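PDB 3HL6: pathogenicity island protein from Staphylococcus aureus subsp. aureus, which is of unknown function but is encoded by a pathogenicity island, probably a mobile one, of this staphylococcus. Local coordinates for residues V7-T12 and L18-G23; F35-D40 and M44-M49; L53-Y58 and M158-A163; Q185-N188 and E192-K195. All coordinates share one frame; numbering follows the deposited sequence.

From the N terminus the four contacts follow in series; none encloses or crosses another. Interaction 1 closes a short loop between the end of strand 4-6 and helix 13-30. Interaction 2 then closes the hairpin of strands 33-37 and 44-49, and it touches interaction 1 where Tyr21 packs on Met48. Interaction 3 closes the longest loop, about a hundred residues, bringing helix 152-163 against strand 52-57, the sheet neighbour of strand 44-49. Backbone bonds such as Val45 N to His56 O therefore join interactions 2 and 3 directly. Interaction 4 stands apart at the turn between helices 171-184 and 191-208, its centre about 34 Å from that of interaction 1.

Interaction 1: V7-T12 and L18-G23; sequences VNEFET and LRYYTG
Glu9 divides its carboxylate between two successive helical residues, Arg19 and Tyr20, at the start of a beta-alpha-beta crossover in which helix 13-30 links the parallel neighbours, strands 4-6 and 33-37. The firmer grip is on OE2: the phenol of Tyr20 donates to it, with OH and Glu9 OE2 2.6 Å apart. The hydroxyl comes from the syn side, 31° out of the carboxylate plane, while OE2 itself lies in the plane of the tyrosine ring, at its edge. On the other oxygen, Glu9 OE1 and Arg19 NH1 form a salt bridge of 3.0 Å, whose hydrogen bond is bent (126°) and weak; the carboxylate and guanidinium planes are turned well away from each other. Arginine suits this place through its long chain. With CG anti to the backbone N (chi1 -174°) it runs extended past Phe10, whose ring carbon CE2 is 4.0 Å from Arg19 CB, and carries its charge to the subunit interface, where NE forms a salt bridge to Glu77 of the second subunit. Glu9 is thus the secondary partner of a charge already committed across the dimer. Behind this first shell, Thr16 OG1 hydrogen-bonds to both Glu9 N and Asn8 OD1, holding the loop on the first turns of the helix. Thr12 is the N-cap of that helix, its OG1 accepting from Gly15 N.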
# COMPACT_ATOMS: atom_id res chain seq x y z
N VAL B 7 -16.03 0.92 -7.58
CA VAL B 7 -16.39 0.57 -6.21
C VAL B 7 -15.15 0.19 -5.38
O VAL B 7 -14.25 -0.49 -5.88
CB VAL B 7 -17.40 -0.63 -6.19
CG1 VAL B 7 -17.35 -1.35 -4.85
CG2 VAL B 7 -18.81 -0.15 -6.46
N ASN B 8 -15.13 0.63 -4.13
CA ASN B 8 -14.00 0.42 -3.23
C ASN B 8 -13.70 -1.03 -2.92
O ASN B 8 -14.57 -1.78 -2.49
CB ASN B 8 -14.28 1.15 -1.92
CG ASN B 8 -13.53 2.46 -1.82
OD1 ASN B 8 -12.31 2.48 -1.61
ND2 ASN B 8 -14.25 3.57 -2.00
N GLU B 9 -12.45 -1.44 -3.11
CA GLU B 9 -12.04 -2.81 -2.82
C GLU B 9 -11.13 -2.97 -1.59
O GLU B 9 -10.72 -4.08 -1.27
CB GLU B 9 -11.40 -3.48 -4.05
CG GLU B 9 -12.09 -3.14 -5.35
CD GLU B 9 -11.21 -3.36 -6.57
OE1 GLU B 9 -9.96 -3.49 -6.43
OE2 GLU B 9 -11.79 -3.39 -7.68
N PHE B 10 -10.85 -1.87 -0.89
CA PHE B 10 -10.02 -1.97 0.29
C PHE B 10 -10.54 -1.07 1.36
O PHE B 10 -11.39 -0.24 1.12
CB PHE B 10 -8.56 -1.55 -0.01
CG PHE B 10 -7.94 -2.30 -1.14
CD1 PHE B 10 -7.23 -3.45 -0.91
CD2 PHE B 10 -8.07 -1.85 -2.42
CE1 PHE B 10 -6.65 -4.13 -1.94
CE2 PHE B 10 -7.49 -2.55 -3.47
CZ PHE B 10 -6.77 -3.68 -3.23
N GLU B 11 -9.99 -1.22 2.54
CA GLU B 11 -10.35 -0.36 3.62
C GLU B 11 -9.95 1.09 3.36
O GLU B 11 -10.56 2.02 3.90
CB GLU B 11 -9.70 -0.89 4.89
CG GLU B 11 -9.86 0.01 6.07
CD GLU B 11 -9.39 -0.64 7.37
OE1 GLU B 11 -9.10 -1.87 7.37
OE2 GLU B 11 -9.33 0.10 8.39
N THR B 12 -8.91 1.32 2.53
CA THR B 12 -8.54 2.70 2.18
C THR B 12 -8.75 2.99 0.70
O THR B 12 -8.52 2.12 -0.14
CB THR B 12 -7.06 3.07 2.54
OG1 THR B 12 -6.16 2.40 1.64
CG2 THR B 12 -6.72 2.72 3.97
N LEU B 18 -4.13 2.70 -5.59
CA LEU B 18 -2.84 2.09 -5.93
C LEU B 18 -3.07 0.93 -6.89
O LEU B 18 -2.35 0.75 -7.85
CB LEU B 18 -2.07 1.62 -4.66
CG LEU B 18 -0.59 1.17 -4.78
CD1 LEU B 18 0.22 2.29 -5.37
CD2 LEU B 18 0.05 0.72 -3.43
N ARG B 19 -4.12 0.16 -6.63
CA ARG B 19 -4.39 -1.01 -7.47
C ARG B 19 -4.82 -0.64 -8.90
O ARG B 19 -4.47 -1.31 -9.87
CB ARG B 19 -5.47 -1.89 -6.86
CG ARG B 19 -5.62 -3.15 -7.66
CD ARG B 19 -6.77 -3.97 -7.28
NE ARG B 19 -6.89 -5.07 -8.23
CZ ARG B 19 -7.89 -5.22 -9.10
NH1 ARG B 19 -8.89 -4.34 -9.13
NH2 ARG B 19 -7.89 -6.25 -9.92
N TYR B 20 -5.61 0.41 -9.02
CA TYR B 20 -6.03 0.77 -10.36
C TYR B 20 -4.88 1.46 -11.04
O TYR B 20 -4.70 1.31 -12.23
CB TYR B 20 -7.36 1.55 -10.35
CG TYR B 20 -8.52 0.57 -10.23
CD1 TYR B 20 -9.12 0.03 -11.38
CD2 TYR B 20 -8.96 0.10 -8.99
CE1 TYR B 20 -10.14 -0.91 -11.29
CE2 TYR B 20 -9.99 -0.84 -8.89
CZ TYR B 20 -10.58 -1.35 -10.05
OH TYR B 20 -11.60 -2.30 -9.98
N TYR B 21 -4.07 2.19 -10.28
CA TYR B 21 -2.99 2.93 -10.89
C TYR B 21 -2.04 2.01 -11.62
O TYR B 21 -1.69 2.23 -12.77
CB TYR B 21 -2.21 3.75 -9.86
CG TYR B 21 -1.01 4.40 -10.47
CD1 TYR B 21 0.28 4.05 -10.07
CD2 TYR B 21 -1.14 5.34 -11.47
CE1 TYR B 21 1.38 4.62 -10.61
CE2 TYR B 21 -0.04 5.92 -12.04
CZ TYR B 21 1.23 5.55 -11.58
OH TYR B 21 2.36 6.09 -12.13
N THR B 22 -1.62 0.95 -10.96
CA THR B 22 -0.83 -0.03 -11.63
C THR B 22 -1.67 -0.72 -12.70
O THR B 22 -1.23 -0.90 -13.82
CB THR B 22 -0.31 -1.05 -10.64
OG1 THR B 22 -1.43 -1.76 -10.10
CG2 THR B 22 0.45 -0.35 -9.53
N GLY B 23 -2.88 -1.10 -12.35
CA GLY B 23 -3.79 -1.66 -13.34
C GLY B 23 -3.82 -0.91 -14.67
O GLY B 23 -3.73 -1.53 -15.72

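Interaction 2: F35-D40 and M44-M49; sequences FKLYND and MVYVMM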
# COMPACT_ATOMS: atom_id res chain seq x y z
N PHE B 35 -12.00 8.54 -13.71
CA PHE B 35 -12.96 7.87 -12.85
C PHE B 35 -13.28 8.61 -11.57
O PHE B 35 -12.70 9.63 -11.27
CB PHE B 35 -12.55 6.42 -12.60
CG PHE B 35 -11.24 6.27 -11.91
CD1 PHE B 35 -10.06 6.27 -12.64
CD2 PHE B 35 -11.18 6.13 -10.54
CE1 PHE B 35 -8.84 6.11 -12.00
CE2 PHE B 35 -9.96 5.97 -9.91
CZ PHE B 35 -8.79 5.96 -10.64
N LYS B 36 -14.25 8.07 -10.85
CA LYS B 36 -14.56 8.48 -9.49
C LYS B 36 -14.61 7.23 -8.64
O LYS B 36 -14.80 6.12 -9.16
CB LYS B 36 -15.90 9.22 -9.44
CG LYS B 36 -16.09 10.17 -10.61
CD LYS B 36 -16.86 11.44 -10.23
CE LYS B 36 -18.32 11.14 -9.83
NZ LYS B 36 -19.22 12.32 -10.03
N LEU B 37 -14.40 7.41 -7.34
CA LEU B 37 -14.72 6.38 -6.35
C LEU B 37 -16.12 6.55 -5.79
O LEU B 37 -16.58 7.66 -5.50
CB LEU B 37 -13.71 6.40 -5.20
CG LEU B 37 -12.43 5.64 -5.49
CD1 LEU B 37 -12.77 4.27 -5.96
CD2 LEU B 37 -11.74 6.34 -6.60
N TYR B 38 -16.80 5.44 -5.58
CA TYR B 38 -18.10 5.52 -4.99
C TYR B 38 -18.09 5.97 -3.53
O TYR B 38 -17.44 5.37 -2.69
CB TYR B 38 -18.90 4.24 -5.21
CG TYR B 38 -20.35 4.54 -5.02
CD1 TYR B 38 -21.06 5.28 -5.96
CD2 TYR B 38 -21.01 4.13 -3.86
CE1 TYR B 38 -22.41 5.60 -5.77
CE2 TYR B 38 -22.35 4.43 -3.65
CZ TYR B 38 -23.04 5.16 -4.61
OH TYR B 38 -24.36 5.45 -4.39
N ASN B 39 -18.82 7.05 -3.24
CA ASN B 39 -18.96 7.61 -1.90
C ASN B 39 -17.60 8.05 -1.32
O ASN B 39 -17.26 7.78 -0.17
CB ASN B 39 -19.71 6.64 -0.97
CG ASN B 39 -21.14 7.12 -0.62
OD1 ASN B 39 -21.59 8.19 -1.04
ND2 ASN B 39 -21.84 6.32 0.17
N ASP B 40 -16.82 8.71 -2.16
CA ASP B 40 -15.58 9.36 -1.81
C ASP B 40 -15.93 10.58 -1.00
O ASP B 40 -16.50 11.52 -1.55
CB ASP B 40 -14.92 9.82 -3.10
CG ASP B 40 -13.52 10.39 -2.90
OD1 ASP B 40 -13.12 10.63 -1.74
OD2 ASP B 40 -12.85 10.61 -3.93
N MET B 44 -13.44 13.27 -5.37
CA MET B 44 -12.38 13.65 -6.28
C MET B 44 -12.70 13.11 -7.65
O MET B 44 -13.33 12.05 -7.78
CB MET B 44 -11.03 13.11 -5.80
CG MET B 44 -10.50 13.80 -4.56
SD MET B 44 -9.15 12.85 -3.84
CE MET B 44 -8.70 13.81 -2.40
N VAL B 45 -12.26 13.82 -8.68
CA VAL B 45 -12.18 13.27 -10.02
C VAL B 45 -10.74 12.80 -10.30
O VAL B 45 -9.79 13.58 -10.17
CB VAL B 45 -12.62 14.35 -11.05
CG1 VAL B 45 -12.41 13.88 -12.50
CG2 VAL B 45 -14.07 14.74 -10.80
N TYR B 46 -10.59 11.54 -10.67
CA TYR B 46 -9.24 10.98 -10.88
C TYR B 46 -8.95 10.77 -12.35
O TYR B 46 -9.78 10.23 -13.07
CB TYR B 46 -9.05 9.65 -10.16
CG TYR B 46 -9.43 9.68 -8.70
CD1 TYR B 46 -10.75 9.43 -8.30
CD2 TYR B 46 -8.48 9.96 -7.71
CE1 TYR B 46 -11.10 9.46 -6.97
CE2 TYR B 46 -8.83 9.99 -6.36
CZ TYR B 46 -10.15 9.74 -6.00
OH TYR B 46 -10.53 9.76 -4.67
N VAL B 47 -7.76 11.15 -12.78
CA VAL B 47 -7.38 10.99 -14.16
C VAL B 47 -6.04 10.25 -14.23
O VAL B 47 -5.09 10.60 -13.52
CB VAL B 47 -7.28 12.35 -14.86
CG1 VAL B 47 -6.55 12.22 -16.17
CG2 VAL B 47 -8.69 12.94 -15.07
N MET B 48 -5.99 9.23 -15.07
CA MET B 48 -4.76 8.54 -15.40
C MET B 48 -4.35 9.00 -16.77
O MET B 48 -4.98 8.66 -17.74
CB MET B 48 -4.99 7.04 -15.48
CG MET B 48 -5.22 6.37 -14.16
SD MET B 48 -3.66 5.79 -13.49
CE MET B 48 -2.76 5.27 -14.95
N MET B 49 -3.27 9.74 -16.87
CA MET B 49 -2.83 10.15 -18.17
C MET B 49 -1.32 10.00 -18.26
O MET B 49 -0.59 10.53 -17.44
CB MET B 49 -3.27 11.58 -18.41
CG MET B 49 -2.93 12.13 -19.77
SD MET B 49 -3.77 13.70 -20.01
CE MET B 49 -5.39 13.34 -19.34
O HOH W 1 -10.35 10.70 -1.72
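The ring of Phe35 lies over the side chain of Tyr46, with Tyr46 CB beneath one face in a CH-pi contact, 3.8 Å from the ring centroid. Phe35 achieves this by placing CG between its own backbone N and carbonyl carbon (chi1 61°), which turns the ring back across the neighbouring strand. The two aromatic planes are nearly parallel, 19° apart, but slid so far that the rings barely overlap. Met48 CG fills in at the edge of the phenylalanine ring, and Leu37 CD2 lies against Tyr46 CE1, modelled closer than normal contact, so the exact spacing is doubtful. Leu17 of helix 13-30 touches both aromatic residues, so this side of the sheet faces the helix. Beneath the rings, Phe35 and Tyr46 form an antiparallel hydrogen-bonded pair: Phe35 N to Tyr46 O and Tyr46 N to Phe35 O are both 2.9 Å. At the polar end, Asp40 OD2 accepts twice, from Tyr46 OH at 2.6 Å and from Met44 N at 3.1 Å, the donors approaching from opposite faces of the carboxylate. A water donates to Asp40 OD1 and to Tyr46 OH, while OD1 also takes Phe42 N in an Asx turn. Asn39, well suited to a positive phi, occupies the third position of a type II turn from Leu37 to Asp40. Together these features make a beta hairpin whose long connection is secured by a buried aspartate.

Interaction 3: L53-Y58 and M158-A163; sequences LFSHVY and MLYQLA
This is a buried helix-on-sheet contact near the centre of the chain, made by Tyr160 of helix 152-163 with Ser55, His56 and Val57 of strand 52-57. The alpha/beta packing is almost perpendicular: the short axes cross at 87°, 9.5 Å apart at their closest, a gap that one large side chain can span. Tyrosine suits it, having a flat apolar body to fill the space and a polar end to meet the strand backbone. Its ring approaches edge-on. Serine is small enough to let the ring edge approach; its OG lies near the ring plane, 3.1 Å from Tyr160 CD1. With OG roughly opposite the backbone N (chi1 152°), the oxygen comes to the ring edge near CD1 and CE1. Farther along the ring, Val57 CG1 is 4.1 Å from Tyr160 CE1, an apolar contact that Leu177 and Thr181 of helix 171-184 extend by touching both side chains. The aromatic body also stacks on Phe68 and packs against Met44 and Leu70, so Tyr160 is wedged between the sheet and a second helix. His56 contributes mainly its backbone, its imidazole ND1 being bonded to Ser67 OG. Toward the end of the strand the tyrosine oxygen receives a backbone N-H that lies in the plane of its ring: Val57 N to Tyr160 OH measures 3.0 Å and is nearly straight (168°), although the position of that hydroxyl is less certain.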
# COMPACT_ATOMS: atom_id res chain seq x y z
N LEU B 53 -1.16 9.63 -12.17
CA LEU B 53 -2.50 9.74 -11.60
C LEU B 53 -2.65 11.15 -11.09
O LEU B 53 -1.74 11.68 -10.47
CB LEU B 53 -2.70 8.72 -10.46
CG LEU B 53 -4.02 8.69 -9.67
CD1 LEU B 53 -5.24 8.47 -10.54
CD2 LEU B 53 -3.99 7.63 -8.60
N PHE B 54 -3.77 11.80 -11.41
CA PHE B 54 -4.06 13.17 -10.97
C PHE B 54 -5.42 13.17 -10.30
O PHE B 54 -6.23 12.27 -10.52
CB PHE B 54 -4.08 14.17 -12.14
CG PHE B 54 -2.78 14.26 -12.87
CD1 PHE B 54 -1.79 15.12 -12.44
CD2 PHE B 54 -2.55 13.48 -13.97
CE1 PHE B 54 -0.61 15.19 -13.09
CE2 PHE B 54 -1.37 13.55 -14.64
CZ PHE B 54 -0.40 14.40 -14.20
N SER B 55 -5.68 14.21 -9.52
CA SER B 55 -6.89 14.26 -8.76
C SER B 55 -7.22 15.71 -8.42
O SER B 55 -6.33 16.54 -8.25
CB SER B 55 -6.72 13.44 -7.49
OG SER B 55 -7.56 13.97 -6.51
N HIS B 56 -8.52 16.01 -8.38
CA HIS B 56 -8.98 17.31 -7.90
C HIS B 56 -10.36 17.11 -7.33
O HIS B 56 -11.18 16.39 -7.89
CB HIS B 56 -8.97 18.38 -9.02
CG HIS B 56 -10.06 18.22 -10.02
ND1 HIS B 56 -9.87 17.63 -11.25
CD2 HIS B 56 -11.38 18.56 -9.97
CE1 HIS B 56 -11.01 17.59 -11.91
NE2 HIS B 56 -11.94 18.15 -11.15
N VAL B 57 -10.61 17.70 -6.18
CA VAL B 57 -11.95 17.65 -5.64
C VAL B 57 -12.82 18.39 -6.62
O VAL B 57 -12.37 19.31 -7.31
CB VAL B 57 -12.11 18.26 -4.22
CG1 VAL B 57 -11.18 17.57 -3.25
CG2 VAL B 57 -11.88 19.75 -4.25
N TYR B 58 -14.06 17.98 -6.70
CA TYR B 58 -14.92 18.50 -7.72
C TYR B 58 -15.51 19.82 -7.23
O TYR B 58 -16.03 19.90 -6.13
CB TYR B 58 -15.95 17.43 -8.05
CG TYR B 58 -17.26 17.95 -8.53
CD1 TYR B 58 -17.49 18.14 -9.89
CD2 TYR B 58 -18.27 18.23 -7.63
CE1 TYR B 58 -18.70 18.62 -10.34
CE2 TYR B 58 -19.48 18.70 -8.07
CZ TYR B 58 -19.68 18.89 -9.42
OH TYR B 58 -20.89 19.36 -9.84
N MET B 158 0.36 17.04 -1.85
CA MET B 158 0.56 16.28 -0.64
C MET B 158 -0.69 16.23 0.27
O MET B 158 -1.02 15.19 0.81
CB MET B 158 1.79 16.82 0.07
CG MET B 158 2.28 15.88 1.09
SD MET B 158 2.13 16.72 2.65
CE MET B 158 3.82 16.46 3.29
N LEU B 159 -1.39 17.35 0.40
CA LEU B 159 -2.76 17.34 0.96
C LEU B 159 -3.64 16.33 0.26
O LEU B 159 -4.30 15.53 0.89
CB LEU B 159 -3.39 18.75 0.89
CG LEU B 159 -2.81 19.77 1.88
CD1 LEU B 159 -3.29 21.17 1.56
CD2 LEU B 159 -3.18 19.38 3.30
N TYR B 160 -3.62 16.32 -1.06
CA TYR B 160 -4.39 15.30 -1.75
C TYR B 160 -4.02 13.89 -1.34
O TYR B 160 -4.88 13.05 -1.22
CB TYR B 160 -4.32 15.46 -3.26
CG TYR B 160 -5.35 16.42 -3.74
CD1 TYR B 160 -6.52 15.97 -4.35
CD2 TYR B 160 -5.18 17.77 -3.57
CE1 TYR B 160 -7.48 16.85 -4.79
CE2 TYR B 160 -6.11 18.66 -4.01
CZ TYR B 160 -7.27 18.20 -4.61
OH TYR B 160 -8.21 19.13 -5.05
N GLN B 161 -2.74 13.62 -1.13
CA GLN B 161 -2.28 12.26 -0.84
C GLN B 161 -2.74 11.80 0.54
O GLN B 161 -3.23 10.68 0.70
CB GLN B 161 -0.75 12.16 -0.96
CG GLN B 161 -0.26 12.28 -2.40
CD GLN B 161 1.26 12.46 -2.51
OE1 GLN B 161 1.91 13.02 -1.64
NE2 GLN B 161 1.82 11.97 -3.58
N LEU B 162 -2.56 12.66 1.54
CA LEU B 162 -3.18 12.45 2.84
C LEU B 162 -4.68 12.16 2.72
O LEU B 162 -5.18 11.21 3.33
CB LEU B 162 -2.93 13.67 3.73
CG LEU B 162 -1.44 13.86 3.98
CD1 LEU B 162 -1.11 15.15 4.70
CD2 LEU B 162 -0.97 12.65 4.80
N ALA B 163 -5.38 12.94 1.90
CA ALA B 163 -6.84 12.84 1.88
C ALA B 163 -7.31 11.43 1.51
O ALA B 163 -8.34 10.96 2.01
CB ALA B 163 -7.47 13.89 0.93

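Interaction 4: Q185-N188 and E192-K195; sequences QDEN and EDYK
Asp193 OD1 accepts a hydrogen bond from Thr190 N, the bond that fixes the aspartate. A carboxylate neighbour also approaches this oxygen: Glu187 OE1 lies 3.1 Å from Asp193 OD1 across the contact, without bonding to it. Thr190 directly precedes helix 191-208 and Asp193 is the third residue of that helix, so the bond to Thr190 is the half of a capping box in which a side chain on the first turn takes the N-H of the capping residue. Aspartate suits the position, since its short side chain reaches back one turn and its charge would be favoured by the helix dipole. Thr190 OG1 makes a weak bond to Glu192 N, one residue short of the N-H that a full capping box would use. Glu187 meets Asp193 with one oxygen. Its chain is extended beyond CG (chi2 -174°), which brings OE1 up to Asp193, also 3.6 Å from OD2. The two carboxylate planes are turned 57° from each other, and both oxygens at the close approach are acceptors, so the pair is a contact of like charges. Being on the surface, it is probably eased by solvent and by the helix N terminus; alternatively, one of the acids may be partly protonated. In the same loop, Asp186 OD1 takes a weak bond from Ala189 N, while Asn188 adopts a positive phi, for which asparagine is well suited. The whole forms the connection between helices 171-184 and 191-208: Gln185 ties its start to the backbone of Arg65 and Gln66, and Tyr194 packs the new helix against helix 112-121.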
# COMPACT_ATOMS: atom_id res chain seq x y z
N GLN B 185 -7.22 27.29 -9.19
CA GLN B 185 -7.82 27.42 -10.51
C GLN B 185 -7.96 28.91 -10.82
O GLN B 185 -8.83 29.58 -10.25
CB GLN B 185 -9.20 26.76 -10.56
CG GLN B 185 -9.28 25.37 -9.95
CD GLN B 185 -8.26 24.42 -10.54
OE1 GLN B 185 -8.02 24.43 -11.75
NE2 GLN B 185 -7.64 23.60 -9.69
N ASP B 186 -7.11 29.45 -11.67
CA ASP B 186 -6.82 30.89 -11.52
C ASP B 186 -7.97 31.82 -11.86
O ASP B 186 -8.65 31.67 -12.89
CB ASP B 186 -5.57 31.29 -12.31
CG ASP B 186 -4.44 31.70 -11.40
OD1 ASP B 186 -4.71 31.96 -10.19
OD2 ASP B 186 -3.29 31.77 -11.90
N GLU B 187 -8.18 32.78 -10.96
CA GLU B 187 -8.87 34.02 -11.31
C GLU B 187 -7.85 35.08 -11.72
O GLU B 187 -8.16 36.29 -11.70
CB GLU B 187 -9.67 34.53 -10.12
CG GLU B 187 -10.61 33.50 -9.51
CD GLU B 187 -11.48 34.10 -8.42
OE1 GLU B 187 -11.54 35.36 -8.32
OE2 GLU B 187 -12.10 33.33 -7.65
N ASN B 188 -6.62 34.63 -12.10
CA ASN B 188 -5.43 35.46 -11.84
C ASN B 188 -5.57 36.04 -10.43
O ASN B 188 -5.46 37.25 -10.24
CB ASN B 188 -5.29 36.59 -12.88
CG ASN B 188 -5.47 36.07 -14.31
OD1 ASN B 188 -5.24 36.80 -15.28
ND2 ASN B 188 -5.88 34.82 -14.45
N GLU B 192 -7.43 40.17 -2.81
CA GLU B 192 -8.70 40.06 -2.10
C GLU B 192 -9.17 38.61 -2.02
O GLU B 192 -9.72 38.17 -1.01
CB GLU B 192 -9.78 40.90 -2.80
CG GLU B 192 -9.45 42.39 -2.91
CD GLU B 192 -8.88 42.98 -1.62
OE1 GLU B 192 -9.14 42.41 -0.53
OE2 GLU B 192 -8.17 44.00 -1.70
N ASP B 193 -8.96 37.86 -3.10
CA ASP B 193 -9.34 36.47 -3.10
C ASP B 193 -8.44 35.72 -2.14
O ASP B 193 -8.89 34.83 -1.42
CB ASP B 193 -9.26 35.88 -4.51
CG ASP B 193 -10.01 36.72 -5.54
OD1 ASP B 193 -9.48 36.96 -6.64
OD2 ASP B 193 -11.15 37.14 -5.22
N TYR B 194 -7.16 36.10 -2.09
CA TYR B 194 -6.26 35.47 -1.13
C TYR B 194 -6.70 35.71 0.31
O TYR B 194 -6.70 34.79 1.11
CB TYR B 194 -4.79 35.87 -1.30
CG TYR B 194 -4.05 35.48 -0.05
CD1 TYR B 194 -3.69 34.15 0.17
CD2 TYR B 194 -3.81 36.39 0.95
CE1 TYR B 194 -3.06 33.76 1.33
CE2 TYR B 194 -3.20 36.01 2.12
CZ TYR B 194 -2.82 34.70 2.30
OH TYR B 194 -2.20 34.34 3.47
N LYS B 195 -7.05 36.95 0.68
CA LYS B 195 -7.36 37.20 2.08
C LYS B 195 -8.75 36.71 2.49
O LYS B 195 -8.98 36.34 3.64
CB LYS B 195 -7.16 38.67 2.48
CG LYS B 195 -7.25 39.66 1.34
CD LYS B 195 -7.54 41.07 1.84
CE LYS B 195 -6.60 41.50 2.96
NZ LYS B 195 -7.13 42.71 3.70